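Local coordinates for mandelate racemase / muconate lactonizing enzyme, C-terminal domain protein (Pseudovibrio sp. JE062, PDB 4JHM) that is of unknown function but belongs to the enolase superfamily, pairing an enolase-type N-terminal domain with a TIM-barrel domain, at residues Glu333-Thr338 with Trp362-Glu367. Residues are numbered along the deposited sequence; the frame is centred on the assembly and turned at random.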
loop_
_atom_site.group_PDB
_atom_site.type_symbol
_atom_site.label_atom_id
_atom_site.label_comp_id
_atom_site.label_asym_id
_atom_site.label_seq_id
_atom_site.Cartn_x
_atom_site.Cartn_y
_atom_site.Cartn_z
ATOM N N GLU A 333 -21.749 -40.615 -19.531
ATOM C CA GLU A 333 -21.091 -41.462 -20.512
ATOM C C GLU A 333 -21.952 -41.629 -21.773
ATOM O O GLU A 333 -21.783 -42.587 -22.526
ATOM C CB GLU A 333 -20.740 -42.815 -19.886
ATOM C CG GLU A 333 -19.710 -42.713 -18.765
ATOM C CD GLU A 333 -19.387 -44.050 -18.119
ATOM O OE1 GLU A 333 -20.206 -44.982 -18.222
ATOM O OE2 GLU A 333 -18.312 -44.169 -17.495
ATOM N N LEU A 334 -22.853 -40.675 -22.008
ATOM C CA LEU A 334 -23.730 -40.695 -23.182
ATOM C C LEU A 334 -22.985 -40.951 -24.492
ATOM O O LEU A 334 -21.967 -40.324 -24.773
ATOM C CB LEU A 334 -24.499 -39.373 -23.304
ATOM C CG LEU A 334 -25.975 -39.393 -22.900
ATOM C CD1 LEU A 334 -26.133 -39.406 -21.388
ATOM C CD2 LEU A 334 -26.699 -38.196 -23.496
ATOM N N ALA A 335 -23.510 -41.877 -25.288
ATOM C CA ALA A 335 -23.009 -42.125 -26.642
ATOM C C ALA A 335 -21.484 -42.181 -26.719
ATOM O O ALA A 335 -20.894 -41.809 -27.737
ATOM C CB ALA A 335 -23.535 -41.058 -27.588
ATOM N N SER A 336 -20.853 -42.654 -25.650
ATOM C CA SER A 336 -19.401 -42.717 -25.599
ATOM C C SER A 336 -18.895 -44.152 -25.584
ATOM O O SER A 336 -19.343 -44.970 -24.786
ATOM C CB SER A 336 -18.881 -41.998 -24.361
ATOM O OG SER A 336 -17.467 -41.918 -24.403
ATOM N N LYS A 337 -17.943 -44.437 -26.466
ATOM C CA LYS A 337 -17.268 -45.723 -26.487
ATOM C C LYS A 337 -16.067 -45.708 -25.541
ATOM O O LYS A 337 -15.331 -46.689 -25.441
ATOM C CB LYS A 337 -16.811 -46.044 -27.907
ATOM C CG LYS A 337 -17.948 -46.160 -28.906
ATOM C CD LYS A 337 -17.424 -46.261 -30.328
ATOM C CE LYS A 337 -18.539 -46.596 -31.305
ATOM N NZ LYS A 337 -18.212 -46.165 -32.690
ATOM N N THR A 338 -15.875 -44.588 -24.852
ATOM C CA THR A 338 -14.754 -44.424 -23.937
ATOM C C THR A 338 -15.259 -44.232 -22.519
ATOM O O THR A 338 -16.281 -43.589 -22.308
ATOM C CB THR A 338 -13.914 -43.193 -24.311
ATOM O OG1 THR A 338 -13.448 -43.321 -25.662
ATOM C CG2 THR A 338 -12.724 -43.048 -23.363
ATOM N N TRP A 362 -21.501 -42.568 -32.860
ATOM C CA TRP A 362 -22.126 -41.466 -33.583
ATOM C C TRP A 362 -23.570 -41.752 -33.974
ATOM O O TRP A 362 -24.320 -40.839 -34.326
ATOM C CB TRP A 362 -21.281 -41.090 -34.800
ATOM C CG TRP A 362 -19.991 -40.457 -34.390
ATOM C CD1 TRP A 362 -18.742 -41.002 -34.467
ATOM C CD2 TRP A 362 -19.829 -39.166 -33.795
ATOM N NE1 TRP A 362 -17.810 -40.121 -33.975
ATOM C CE2 TRP A 362 -18.454 -38.986 -33.555
ATOM C CE3 TRP A 362 -20.715 -38.142 -33.452
ATOM C CZ2 TRP A 362 -17.941 -37.821 -32.983
ATOM C CZ3 TRP A 362 -20.208 -36.984 -32.887
ATOM C CH2 TRP A 362 -18.832 -36.832 -32.658
ATOM N N ASP A 363 -23.966 -43.016 -33.904
ATOM C CA ASP A 363 -25.368 -43.363 -34.085
ATOM C C ASP A 363 -26.114 -43.125 -32.779
ATOM O O ASP A 363 -27.329 -42.930 -32.779
ATOM C CB ASP A 363 -25.520 -44.814 -34.550
ATOM C CG ASP A 363 -25.026 -45.017 -35.966
ATOM O OD1 ASP A 363 -24.032 -44.360 -36.342
ATOM O OD2 ASP A 363 -25.636 -45.819 -36.703
ATOM N N ALA A 364 -25.372 -43.129 -31.674
ATOM C CA ALA A 364 -25.953 -42.911 -30.356
ATOM C C ALA A 364 -26.271 -41.437 -30.161
ATOM O O ALA A 364 -27.334 -41.093 -29.642
ATOM C CB ALA A 364 -25.011 -43.401 -29.266
ATOM N N VAL A 365 -25.352 -40.569 -30.578
ATOM C CA VAL A 365 -25.565 -39.133 -30.442
ATOM C C VAL A 365 -26.717 -38.690 -31.339
ATOM O O VAL A 365 -27.631 -38.001 -30.882
ATOM C CB VAL A 365 -24.298 -38.298 -30.752
ATOM C CG1 VAL A 365 -23.161 -38.674 -29.817
ATOM C CG2 VAL A 365 -23.872 -38.464 -32.201
ATOM N N LYS A 366 -26.682 -39.097 -32.606
ATOM C CA LYS A 366 -27.770 -38.777 -33.521
ATOM C C LYS A 366 -29.087 -39.054 -32.808
ATOM O O LYS A 366 -29.984 -38.213 -32.798
ATOM C CB LYS A 366 -27.669 -39.604 -34.805
ATOM N N GLU A 367 -29.174 -40.227 -32.184
ATOM C CA GLU A 367 -30.368 -40.661 -31.455
ATOM C C GLU A 367 -30.760 -39.730 -30.295
ATOM O O GLU A 367 -31.946 -39.503 -30.052
ATOM C CB GLU A 367 -30.163 -42.091 -30.935
ATOM C CG GLU A 367 -31.267 -42.612 -30.025
ATOM C CD GLU A 367 -32.630 -42.640 -30.695
ATOM O OE1 GLU A 367 -32.694 -42.568 -31.942
ATOM O OE2 GLU A 367 -33.641 -42.734 -29.968
#
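Ala-335 carries the touch between the loop 333-338 and the short helix segment 362-367, its single methyl directed at Ala-364 and Val-365. The hydrogen bond from Ser-336 N back to Glu-333 O (3.3 Å) closes a beta turn, roughly type II; Leu-334 in it touches Leu-16, and Ala-335 takes the third position with phi 45° and psi 32°, a left-handed backbone conformation. Its CB meets Ala-364 CB, methyl to methyl, and also CG1 of Val-365, so that one carbon faces two neighbouring residues of the helix. Val-365 holds CG1 anti to its own carbonyl carbon, beside the backbone N, and this branch alone makes the contact. No hydrogen bond crosses between the segments. Ser-336 points away from the helix and touches Met-360, the extended Lys-337 chain runs back towards the helix start and touches Asp-361, and Thr-338 OG1 bonds to Glu-359 N. Backbone hydrogen bonds between Ala-335 and Asp-361 and between Lys-337 and Glu-359 tie the loop to the chain just ahead of the helix, where Asp-361 OD1 accepts from Ala-364 N. The loop links strands 323-326 and 347-349 of the barrel sheet; helix 362-368 leads into edge strand 369-376 of the antiparallel sheet, beside strand 8-16, whose Leu-16 also touches Val-365.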